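Local coordinates for protein alpha-fucosidase (Bifidobacterium bifidum, PDB 2EAB) that probably hydrolyses terminal alpha-1,2-linked L-fucose from glycans, this chain being the catalytic piece of a longer membrane-associated protein, at residues A507-L512 / W584-D589; E517-S522 / A526-V531; R530-L535 / I591-A596. One frame throughout, in Å; residues are numbered along the deposited sequence.

Interaction 1. Residues A507-L512 / W584-D589; sequences AVPWIL and WQMLND
Met586 drives its sulfur against the ring of Pro509, and this meeting forms the tight half of the contact between helices 507-520 and 577-596. With CG anti to the backbone N (chi1 -178°) and the next torsion also extended, the methionine chain reaches straight out from its helix and carries SD to the proline; the bend at chi3 (64°) only turns the terminal methyl. SD sits 3.8 Å from Pro509 CG and 3.9 Å from Pro509 CB. The same Met586 SD lies 4.1 Å from Leu512 CD1, one turn further along, so a single thioether bridges the two neighbouring apolar side chains. The backbones are close here too, Pro509 CA and Met586 CA being 5.7 Å apart. Glu538 of helix 525-546 also touches both Pro509 and Met586, which places the cluster among three helices. Pro509 stands in the first turn of its helix, where its missing N-H costs no helical hydrogen bond.

At the carbonyl of Leu512 the contact loosens and a water takes over. It gives a proton to Asp589 OD2 at 2.6 Å and a weaker bond to Leu512 O at 2.9 Å, spanning the helices where no side chains meet. Asp589 OD1 bonds Tris molecules, probably left from crystallisation. Next to it Gln585 NE2 bonds Asp690, a residue seen to bind calcium in this protein, though no calcium occupies that site in this model.

Across the interface, then, the chemistry is dispersion around one polarisable sulfur, bordered by a lone water bridge; no hydrogen bond runs directly from one segment to the other.

Interaction 2. Residues E517-S522 / A526-V531; sequences EAYEYS and ALLDRV. With EDO (1,2-ethanediol), chain I; EDO (1,2-ethanediol), chain G.
Tyr519 and Leu528 lie side by side between the two helices of the hairpin formed by 507-520 and 525-546, pointing the same way. At its root, Tyr519 CB meets Val531 CG2 at 4.1 Å. The extended first torsion (chi1 180°) lays the ring against the leucine: Tyr519 CE1 is 3.6 Å from Leu528 CB, and Tyr519 CD1 rests on the same carbon. Over the middle of the face sits Leu528 CD1, 4.0 Å from the Tyr519 ring centroid and 12° off the ring normal, a CH-pi contact. At the tip, Tyr519 OH passes 3.8 Å from Leu528 CD2. A 1,2-ethanediol, probably a crystallisation additive, sets its C2 over the opposite face, toward the rim, and hydrogen-bonds Glu520 O. Replacing Tyr519 by an alanine is likely to strip the Leu528 methyls of the ring they lie against and to open a gap between the two helices.

Closer to the turn, Ser522 OG donates to Ala518 O at 2.7 Å, in the carbonyl plane on a lone pair, while Leu527 CD1 packs 3.6 Å from that same Ala518 O. A second ethanediol donates to Glu517 OE1 and accepts from Tyr521 OH. Glu520 is seen to bind calcium in this protein, though that site is empty here.

Outside the hairpin, Ile445 of helix 442-450 touches Ala518 and Leu527, Ala596 of helix 577-596 touches Tyr519 and Leu528, and Arg820, next to strand 812-819, forms salt bridges with Glu517 and Glu520.

Interaction 3. Residues R530-L535 / I591-A596; sequences RVYALL and IEAAKA
Lys595 N bonds Ile591 O at 2.8 Å, the shortest hydrogen bond within these two segments, and the helical turn it helps close presents Ala593 and Ala594 to the ring of Tyr532. Both helices belong to the family 95 catalytic domain, whose fold is an (alpha/alpha)6 barrel, and here helices 525-546 and 577-596 pack with their N-to-C directions 131° apart. The short axes approach to 9.3 Å; the small alanines let the backbones come close, Tyr532 CA lying 5.5 Å from Ala593 CA.

Tyr532 supplies most of the contact from helix 525-546. With chi1 at 174° the ring swings away from its own backbone N toward the alanines. The methyl of Ala593 comes in at the ring edge, near the plane, with CB 4.0 Å from Tyr532 CD1. Further out, Tyr532 CE1 lies 3.8 Å from both CA and CB of Ala594, so the CD1-CE1 side of the ring touches first one alanine and then the next. The phenol does not end in this apolar patch: its OH hydrogen-bonds Asp601 OD2, giving the polar tip a partner beyond the end of helix 577-596, while Leu603 and Lys597 touch the same side chain.

Elsewhere on helix 525-546, Arg530 turns from this interface and makes salt bridges with Glu442 and Glu449. Trp632 of helix 632-639 also touches Ala594. One turn along from the tyrosine, Leu535 completes the apolar seam by placing its CD1 4.2 Å from the methyl carbon CB of Ala593.

Overall arrangement
The three contacts join helices 507-520, 525-546 and 577-596 pairwise, all within the family 95 catalytic domain and on the same side of the chain's centre. Interaction 2 is local, formed across the short turn between the first two helices, and is nested inside the loop closed by interaction 1; the segments of interactions 1 and 3 alternate along the chain. Leu512 CD2 of interaction 1 meets Leu534 CB of interaction 3 at 3.6 Å, and Leu528 CD1 of interaction 2 meets Ala593 O of interaction 3 at 3.7 Å. Interaction 3 thus connects the other two, which do not touch (nearest atoms about 5 Å apart), into one packed three-helix group of the catalytic domain.

Interaction 1. Residues A507-L512 / W584-D589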
loop_
_atom_site.group_PDB
_atom_site.type_symbol
_atom_site.label_atom_id
_atom_site.label_comp_id
_atom_site.label_asym_id
_atom_site.label_seq_id
_atom_site.Cartn_x
_atom_site.Cartn_y
_atom_site.Cartn_z
ATOM N N ALA A 507 -4.419 -2.512 -14.592
ATOM C CA ALA A 507 -3.629 -2.491 -13.366
ATOM C C ALA A 507 -2.424 -1.556 -13.490
ATOM O O ALA A 507 -2.030 -0.913 -12.508
ATOM C CB ALA A 507 -3.167 -3.893 -13.017
ATOM N N VAL A 508 -1.823 -1.497 -14.679
ATOM C CA VAL A 508 -0.664 -0.623 -14.887
ATOM C C VAL A 508 -1.057 0.864 -14.879
ATOM O O VAL A 508 -0.527 1.623 -14.071
ATOM C CB VAL A 508 0.190 -1.038 -16.117
ATOM C CG1 VAL A 508 1.304 -0.030 -16.361
ATOM C CG2 VAL A 508 0.769 -2.426 -15.903
ATOM N N PRO A 509 -2.021 1.284 -15.730
ATOM C CA PRO A 509 -2.603 2.614 -15.513
ATOM C C PRO A 509 -2.903 2.919 -14.037
ATOM O O PRO A 509 -2.526 3.976 -13.536
ATOM C CB PRO A 509 -3.884 2.567 -16.355
ATOM C CG PRO A 509 -3.503 1.698 -17.521
ATOM C CD PRO A 509 -2.568 0.645 -16.947
ATOM N N TRP A 510 -3.554 2.000 -13.332
ATOM C CA TRP A 510 -3.918 2.264 -11.947
ATOM C C TRP A 510 -2.702 2.509 -11.045
ATOM O O TRP A 510 -2.649 3.520 -10.343
ATOM C CB TRP A 510 -4.780 1.139 -11.395
ATOM C CG TRP A 510 -5.513 1.482 -10.130
ATOM C CD1 TRP A 510 -5.412 2.629 -9.382
ATOM C CD2 TRP A 510 -6.445 0.648 -9.459
ATOM N NE1 TRP A 510 -6.244 2.556 -8.295
ATOM C CE2 TRP A 510 -6.883 1.342 -8.311
ATOM C CE3 TRP A 510 -6.957 -0.632 -9.717
ATOM C CZ2 TRP A 510 -7.824 0.804 -7.427
ATOM C CZ3 TRP A 510 -7.892 -1.165 -8.848
ATOM C CH2 TRP A 510 -8.310 -0.452 -7.711
ATOM N N ILE A 511 -1.729 1.600 -11.054
ATOM C CA ILE A 511 -0.552 1.799 -10.209
ATOM C C ILE A 511 0.225 3.055 -10.621
ATOM O O ILE A 511 0.863 3.687 -9.784
ATOM C CB ILE A 511 0.354 0.537 -10.148
ATOM C CG1 ILE A 511 1.210 0.537 -8.876
ATOM C CG2 ILE A 511 1.212 0.397 -11.405
ATOM C CD1 ILE A 511 0.407 0.371 -7.586
ATOM N N LEU A 512 0.151 3.426 -11.898
ATOM C CA LEU A 512 0.733 4.693 -12.335
ATOM C C LEU A 512 0.117 5.912 -11.659
ATOM O O LEU A 512 0.772 6.958 -11.560
ATOM C CB LEU A 512 0.707 4.832 -13.853
ATOM C CG LEU A 512 1.730 3.951 -14.583
ATOM C CD1 LEU A 512 1.426 3.918 -16.073
ATOM C CD2 LEU A 512 3.166 4.390 -14.334
ATOM N N TRP A 584 -8.786 6.983 -18.619
ATOM C CA TRP A 584 -9.055 8.418 -18.595
ATOM C C TRP A 584 -8.128 9.116 -17.601
ATOM O O TRP A 584 -7.519 10.142 -17.930
ATOM C CB TRP A 584 -10.521 8.668 -18.253
ATOM C CG TRP A 584 -10.937 10.108 -18.268
ATOM C CD1 TRP A 584 -11.471 10.802 -19.317
ATOM C CD2 TRP A 584 -10.872 11.028 -17.172
ATOM N NE1 TRP A 584 -11.738 12.096 -18.941
ATOM C CE2 TRP A 584 -11.386 12.262 -17.629
ATOM C CE3 TRP A 584 -10.442 10.926 -15.842
ATOM C CZ2 TRP A 584 -11.468 13.391 -16.804
ATOM C CZ3 TRP A 584 -10.522 12.050 -15.025
ATOM C CH2 TRP A 584 -11.041 13.264 -15.509
ATOM N N GLN A 585 -7.998 8.549 -16.402
ATOM C CA GLN A 585 -7.153 9.156 -15.381
ATOM C C GLN A 585 -5.689 9.157 -15.786
ATOM O O GLN A 585 -4.974 10.133 -15.529
ATOM C CB GLN A 585 -7.306 8.454 -14.035
ATOM C CG GLN A 585 -6.873 9.330 -12.876
ATOM C CD GLN A 585 -7.826 10.490 -12.669
ATOM O OE1 GLN A 585 -8.982 10.291 -12.315
ATOM N NE2 GLN A 585 -7.353 11.708 -12.925
ATOM N N MET A 586 -5.243 8.065 -16.408
ATOM C CA MET A 586 -3.860 7.971 -16.854
ATOM C C MET A 586 -3.548 9.038 -17.897
ATOM O O MET A 586 -2.523 9.707 -17.817
ATOM C CB MET A 586 -3.543 6.587 -17.415
ATOM C CG MET A 586 -2.091 6.459 -17.839
ATOM S SD MET A 586 -1.696 4.887 -18.590
ATOM C CE MET A 586 -2.709 4.935 -20.079
ATOM N N LEU A 587 -4.425 9.181 -18.884
ATOM C CA LEU A 587 -4.213 10.195 -19.914
ATOM C C LEU A 587 -4.242 11.599 -19.316
ATOM O O LEU A 587 -3.470 12.466 -19.723
ATOM C CB LEU A 587 -5.234 10.050 -21.045
ATOM C CG LEU A 587 -5.122 8.771 -21.884
ATOM C CD1 LEU A 587 -6.293 8.661 -22.844
ATOM C CD2 LEU A 587 -3.793 8.700 -22.642
ATOM N N ASN A 588 -5.123 11.803 -18.342
ATOM C CA ASN A 588 -5.203 13.065 -17.619
ATOM C C ASN A 588 -3.874 13.379 -16.918
ATOM O O ASN A 588 -3.302 14.465 -17.098
ATOM C CB ASN A 588 -6.357 12.994 -16.616
ATOM C CG ASN A 588 -6.894 14.359 -16.233
ATOM O OD1 ASN A 588 -6.341 15.401 -16.593
ATOM N ND2 ASN A 588 -7.993 14.358 -15.495
ATOM N N ASP A 589 -3.379 12.412 -16.144
ATOM C CA ASP A 589 -2.085 12.542 -15.472
ATOM C C ASP A 589 -0.941 12.736 -16.469
ATOM O O ASP A 589 -0.051 13.566 -16.239
ATOM C CB ASP A 589 -1.779 11.304 -14.610
ATOM C CG ASP A 589 -2.601 11.221 -13.321
ATOM O OD1 ASP A 589 -3.353 12.155 -12.989
ATOM O OD2 ASP A 589 -2.469 10.193 -12.617
HETATM O O HOH W 1 -0.925 8.336 -13.480
#

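Interaction 2. Residues E517-S522 / A526-V531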
loop_
_atom_site.group_PDB
_atom_site.type_symbol
_atom_site.label_atom_id
_atom_site.label_comp_id
_atom_site.label_asym_id
_atom_site.label_seq_id
_atom_site.Cartn_x
_atom_site.Cartn_y
_atom_site.Cartn_z
ATOM N N GLU A 517 1.308 10.519 -8.213
ATOM C CA GLU A 517 1.090 11.254 -6.968
ATOM C C GLU A 517 2.390 11.670 -6.284
ATOM O O GLU A 517 2.421 12.682 -5.586
ATOM C CB GLU A 517 0.203 10.466 -6.009
ATOM C CG GLU A 517 -1.217 10.317 -6.508
ATOM C CD GLU A 517 -2.248 10.329 -5.410
ATOM O OE1 GLU A 517 -1.940 9.889 -4.280
ATOM O OE2 GLU A 517 -3.377 10.788 -5.676
ATOM N N ALA A 518 3.466 10.913 -6.486
ATOM C CA ALA A 518 4.757 11.314 -5.936
ATOM C C ALA A 518 5.160 12.691 -6.446
ATOM O O ALA A 518 5.755 13.478 -5.702
ATOM C CB ALA A 518 5.823 10.286 -6.255
ATOM N N TYR A 519 4.838 12.978 -7.707
ATOM C CA TYR A 519 5.038 14.314 -8.251
ATOM C C TYR A 519 3.981 15.314 -7.770
ATOM O O TYR A 519 4.321 16.435 -7.373
ATOM C CB TYR A 519 5.115 14.314 -9.783
ATOM C CG TYR A 519 5.317 15.711 -10.311
ATOM C CD1 TYR A 519 6.504 16.390 -10.043
ATOM C CD2 TYR A 519 4.322 16.378 -11.022
ATOM C CE1 TYR A 519 6.717 17.682 -10.485
ATOM C CE2 TYR A 519 4.531 17.699 -11.476
ATOM C CZ TYR A 519 5.736 18.322 -11.197
ATOM O OH TYR A 519 5.978 19.606 -11.627
ATOM N N GLU A 520 2.706 14.926 -7.798
ATOM C CA GLU A 520 1.631 15.833 -7.365
ATOM C C GLU A 520 1.921 16.447 -6.008
ATOM O O GLU A 520 1.724 17.644 -5.802
ATOM C CB GLU A 520 0.321 15.091 -7.191
ATOM C CG GLU A 520 -0.420 14.727 -8.423
ATOM C CD GLU A 520 -1.732 14.047 -8.074
ATOM O OE1 GLU A 520 -1.789 13.385 -7.012
ATOM O OE2 GLU A 520 -2.702 14.160 -8.846
ATOM N N TYR A 521 2.339 15.610 -5.064
ATOM C CA TYR A 521 2.509 16.040 -3.688
ATOM C C TYR A 521 3.870 16.693 -3.401
ATOM O O TYR A 521 4.049 17.291 -2.336
ATOM C CB TYR A 521 2.301 14.861 -2.744
ATOM C CG TYR A 521 0.868 14.454 -2.467
ATOM C CD1 TYR A 521 0.178 14.979 -1.377
ATOM C CD2 TYR A 521 0.224 13.500 -3.256
ATOM C CE1 TYR A 521 -1.117 14.581 -1.083
ATOM C CE2 TYR A 521 -1.077 13.090 -2.961
ATOM C CZ TYR A 521 -1.735 13.636 -1.871
ATOM O OH TYR A 521 -3.013 13.242 -1.561
ATOM N N SER A 522 4.822 16.588 -4.331
ATOM C CA SER A 522 6.169 17.126 -4.102
ATOM C C SER A 522 6.560 18.303 -4.989
ATOM O O SER A 522 7.271 19.210 -4.538
ATOM C CB SER A 522 7.218 16.028 -4.281
ATOM O OG SER A 522 7.312 15.651 -5.646
ATOM N N ALA A 526 12.881 15.970 -10.487
ATOM C CA ALA A 526 13.494 14.665 -10.737
ATOM C C ALA A 526 12.419 13.573 -10.809
ATOM O O ALA A 526 12.492 12.665 -11.643
ATOM C CB ALA A 526 14.533 14.344 -9.669
ATOM N N LEU A 527 11.414 13.668 -9.939
ATOM C CA LEU A 527 10.286 12.743 -9.982
ATOM C C LEU A 527 9.447 12.976 -11.229
ATOM O O LEU A 527 8.976 12.022 -11.848
ATOM C CB LEU A 527 9.429 12.851 -8.719
ATOM C CG LEU A 527 10.046 12.221 -7.470
ATOM C CD1 LEU A 527 9.232 12.583 -6.236
ATOM C CD2 LEU A 527 10.157 10.708 -7.618
ATOM N N LEU A 528 9.273 14.240 -11.610
ATOM C CA LEU A 528 8.544 14.563 -12.831
ATOM C C LEU A 528 9.095 13.808 -14.038
ATOM O O LEU A 528 8.333 13.240 -14.817
ATOM C CB LEU A 528 8.564 16.069 -13.097
ATOM C CG LEU A 528 7.928 16.568 -14.395
ATOM C CD1 LEU A 528 6.465 16.151 -14.497
ATOM C CD2 LEU A 528 8.057 18.079 -14.453
ATOM N N ASP A 529 10.416 13.808 -14.202
ATOM C CA ASP A 529 11.021 13.127 -15.348
ATOM C C ASP A 529 10.710 11.629 -15.357
ATOM O O ASP A 529 10.386 11.058 -16.400
ATOM C CB ASP A 529 12.531 13.354 -15.391
ATOM C CG ASP A 529 12.905 14.750 -15.871
ATOM O OD1 ASP A 529 12.003 15.533 -16.249
ATOM O OD2 ASP A 529 14.118 15.055 -15.880
ATOM N N ARG A 530 10.785 11.009 -14.183
ATOM C CA ARG A 530 10.539 9.570 -14.049
ATOM C C ARG A 530 9.082 9.211 -14.297
ATOM O O ARG A 530 8.790 8.233 -14.992
ATOM C CB ARG A 530 10.973 9.075 -12.672
ATOM C CG ARG A 530 12.469 9.121 -12.474
ATOM C CD ARG A 530 12.829 8.887 -11.037
ATOM N NE ARG A 530 12.668 7.486 -10.651
ATOM C CZ ARG A 530 12.690 7.056 -9.393
ATOM N NH1 ARG A 530 12.842 7.918 -8.395
ATOM N NH2 ARG A 530 12.553 5.765 -9.123
ATOM N N VAL A 531 8.163 9.995 -13.742
ATOM C CA VAL A 531 6.743 9.681 -13.901
ATOM C C VAL A 531 6.293 9.982 -15.325
ATOM O O VAL A 531 5.473 9.258 -15.890
ATOM C CB VAL A 531 5.833 10.360 -12.832
ATOM C CG1 VAL A 531 6.336 10.062 -11.429
ATOM C CG2 VAL A 531 5.730 11.866 -13.038
HETATM C C1 EDO I . 2.232 19.880 -9.201
HETATM O O1 EDO I . 1.384 18.689 -9.218
HETATM C C2 EDO I . 3.433 19.250 -8.420
HETATM O O2 EDO I . 3.230 20.030 -6.924
HETATM C C1 EDO G . -6.268 9.676 -2.686
HETATM O O1 EDO G . -6.633 11.114 -2.387
HETATM C C2 EDO G . -4.904 9.409 -1.938
HETATM O O2 EDO G . -3.943 10.371 -2.441
#

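Interaction 3. Residues R530-L535 / I591-A596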
loop_
_atom_site.group_PDB
_atom_site.type_symbol
_atom_site.label_atom_id
_atom_site.label_comp_id
_atom_site.label_asym_id
_atom_site.label_seq_id
_atom_site.Cartn_x
_atom_site.Cartn_y
_atom_site.Cartn_z
ATOM N N ARG A 530 10.785 11.009 -14.183
ATOM C CA ARG A 530 10.539 9.570 -14.049
ATOM C C ARG A 530 9.082 9.211 -14.297
ATOM O O ARG A 530 8.790 8.233 -14.992
ATOM C CB ARG A 530 10.973 9.075 -12.672
ATOM C CG ARG A 530 12.469 9.121 -12.474
ATOM C CD ARG A 530 12.829 8.887 -11.037
ATOM N NE ARG A 530 12.668 7.486 -10.651
ATOM C CZ ARG A 530 12.690 7.056 -9.393
ATOM N NH1 ARG A 530 12.842 7.918 -8.395
ATOM N NH2 ARG A 530 12.553 5.765 -9.123
ATOM N N VAL A 531 8.163 9.995 -13.742
ATOM C CA VAL A 531 6.743 9.681 -13.901
ATOM C C VAL A 531 6.293 9.982 -15.325
ATOM O O VAL A 531 5.473 9.258 -15.890
ATOM C CB VAL A 531 5.833 10.360 -12.832
ATOM C CG1 VAL A 531 6.336 10.062 -11.429
ATOM C CG2 VAL A 531 5.730 11.866 -13.038
ATOM N N TYR A 532 6.838 11.041 -15.918
ATOM C CA TYR A 532 6.537 11.343 -17.309
ATOM C C TYR A 532 6.969 10.207 -18.234
ATOM O O TYR A 532 6.213 9.808 -19.116
ATOM C CB TYR A 532 7.161 12.667 -17.766
ATOM C CG TYR A 532 6.967 12.895 -19.247
ATOM C CD1 TYR A 532 5.709 13.202 -19.760
ATOM C CD2 TYR A 532 8.029 12.768 -20.143
ATOM C CE1 TYR A 532 5.508 13.384 -21.120
ATOM C CE2 TYR A 532 7.839 12.960 -21.515
ATOM C CZ TYR A 532 6.576 13.269 -21.990
ATOM O OH TYR A 532 6.357 13.458 -23.334
ATOM N N ALA A 533 8.188 9.706 -18.047
ATOM C CA ALA A 533 8.677 8.609 -18.877
ATOM C C ALA A 533 7.734 7.400 -18.807
ATOM O O ALA A 533 7.362 6.839 -19.834
ATOM C CB ALA A 533 10.105 8.226 -18.492
ATOM N N LEU A 534 7.328 7.025 -17.598
ATOM C CA LEU A 534 6.405 5.899 -17.420
ATOM C C LEU A 534 5.057 6.143 -18.080
ATOM O O LEU A 534 4.520 5.265 -18.763
ATOM C CB LEU A 534 6.203 5.597 -15.938
ATOM C CG LEU A 534 7.372 4.914 -15.224
ATOM C CD1 LEU A 534 7.239 5.046 -13.715
ATOM C CD2 LEU A 534 7.479 3.448 -15.628
ATOM N N LEU A 535 4.518 7.341 -17.866
ATOM C CA LEU A 535 3.204 7.693 -18.400
ATOM C C LEU A 535 3.209 7.805 -19.912
ATOM O O LEU A 535 2.236 7.430 -20.557
ATOM C CB LEU A 535 2.695 8.991 -17.776
ATOM C CG LEU A 535 2.171 8.853 -16.346
ATOM C CD1 LEU A 535 2.101 10.204 -15.672
ATOM C CD2 LEU A 535 0.806 8.172 -16.331
ATOM N N ILE A 591 -1.042 13.993 -19.534
ATOM C CA ILE A 591 -1.144 15.344 -20.080
ATOM C C ILE A 591 -0.579 16.363 -19.093
ATOM O O ILE A 591 0.167 17.266 -19.483
ATOM C CB ILE A 591 -2.601 15.678 -20.474
ATOM C CG1 ILE A 591 -2.993 14.890 -21.729
ATOM C CG2 ILE A 591 -2.778 17.177 -20.718
ATOM C CD1 ILE A 591 -4.485 14.796 -21.976
ATOM N N GLU A 592 -0.907 16.203 -17.816
ATOM C CA GLU A 592 -0.375 17.108 -16.800
ATOM C C GLU A 592 1.138 17.007 -16.656
ATOM O O GLU A 592 1.826 18.030 -16.532
ATOM C CB GLU A 592 -1.081 16.913 -15.461
ATOM C CG GLU A 592 -2.536 17.343 -15.495
ATOM C CD GLU A 592 -2.688 18.766 -16.008
ATOM O OE1 GLU A 592 -2.099 19.687 -15.394
ATOM O OE2 GLU A 592 -3.368 18.968 -17.034
ATOM N N ALA A 593 1.660 15.783 -16.711
ATOM C CA ALA A 593 3.108 15.576 -16.656
ATOM C C ALA A 593 3.794 16.230 -17.856
ATOM O O ALA A 593 4.819 16.916 -17.713
ATOM C CB ALA A 593 3.434 14.090 -16.591
ATOM N N ALA A 594 3.215 16.029 -19.036
ATOM C CA ALA A 594 3.722 16.639 -20.262
ATOM C C ALA A 594 3.718 18.160 -20.161
ATOM O O ALA A 594 4.730 18.804 -20.450
ATOM C CB ALA A 594 2.906 16.185 -21.460
ATOM N N LYS A 595 2.596 18.726 -19.725
ATOM C CA LYS A 595 2.472 20.178 -19.583
ATOM C C LYS A 595 3.515 20.757 -18.633
ATOM O O LYS A 595 4.081 21.825 -18.895
ATOM C CB LYS A 595 1.063 20.556 -19.134
ATOM C CG LYS A 595 0.034 20.465 -20.242
ATOM C CD LYS A 595 -1.355 20.845 -19.764
ATOM C CE LYS A 595 -2.339 20.891 -20.928
ATOM N NZ LYS A 595 -1.982 21.913 -21.961
ATOM N N ALA A 596 3.789 20.038 -17.547
ATOM C CA ALA A 596 4.766 20.475 -16.552
ATOM C C ALA A 596 6.180 20.539 -17.128
ATOM O O ALA A 596 7.046 21.243 -16.599
ATOM C CB ALA A 596 4.724 19.568 -15.338
#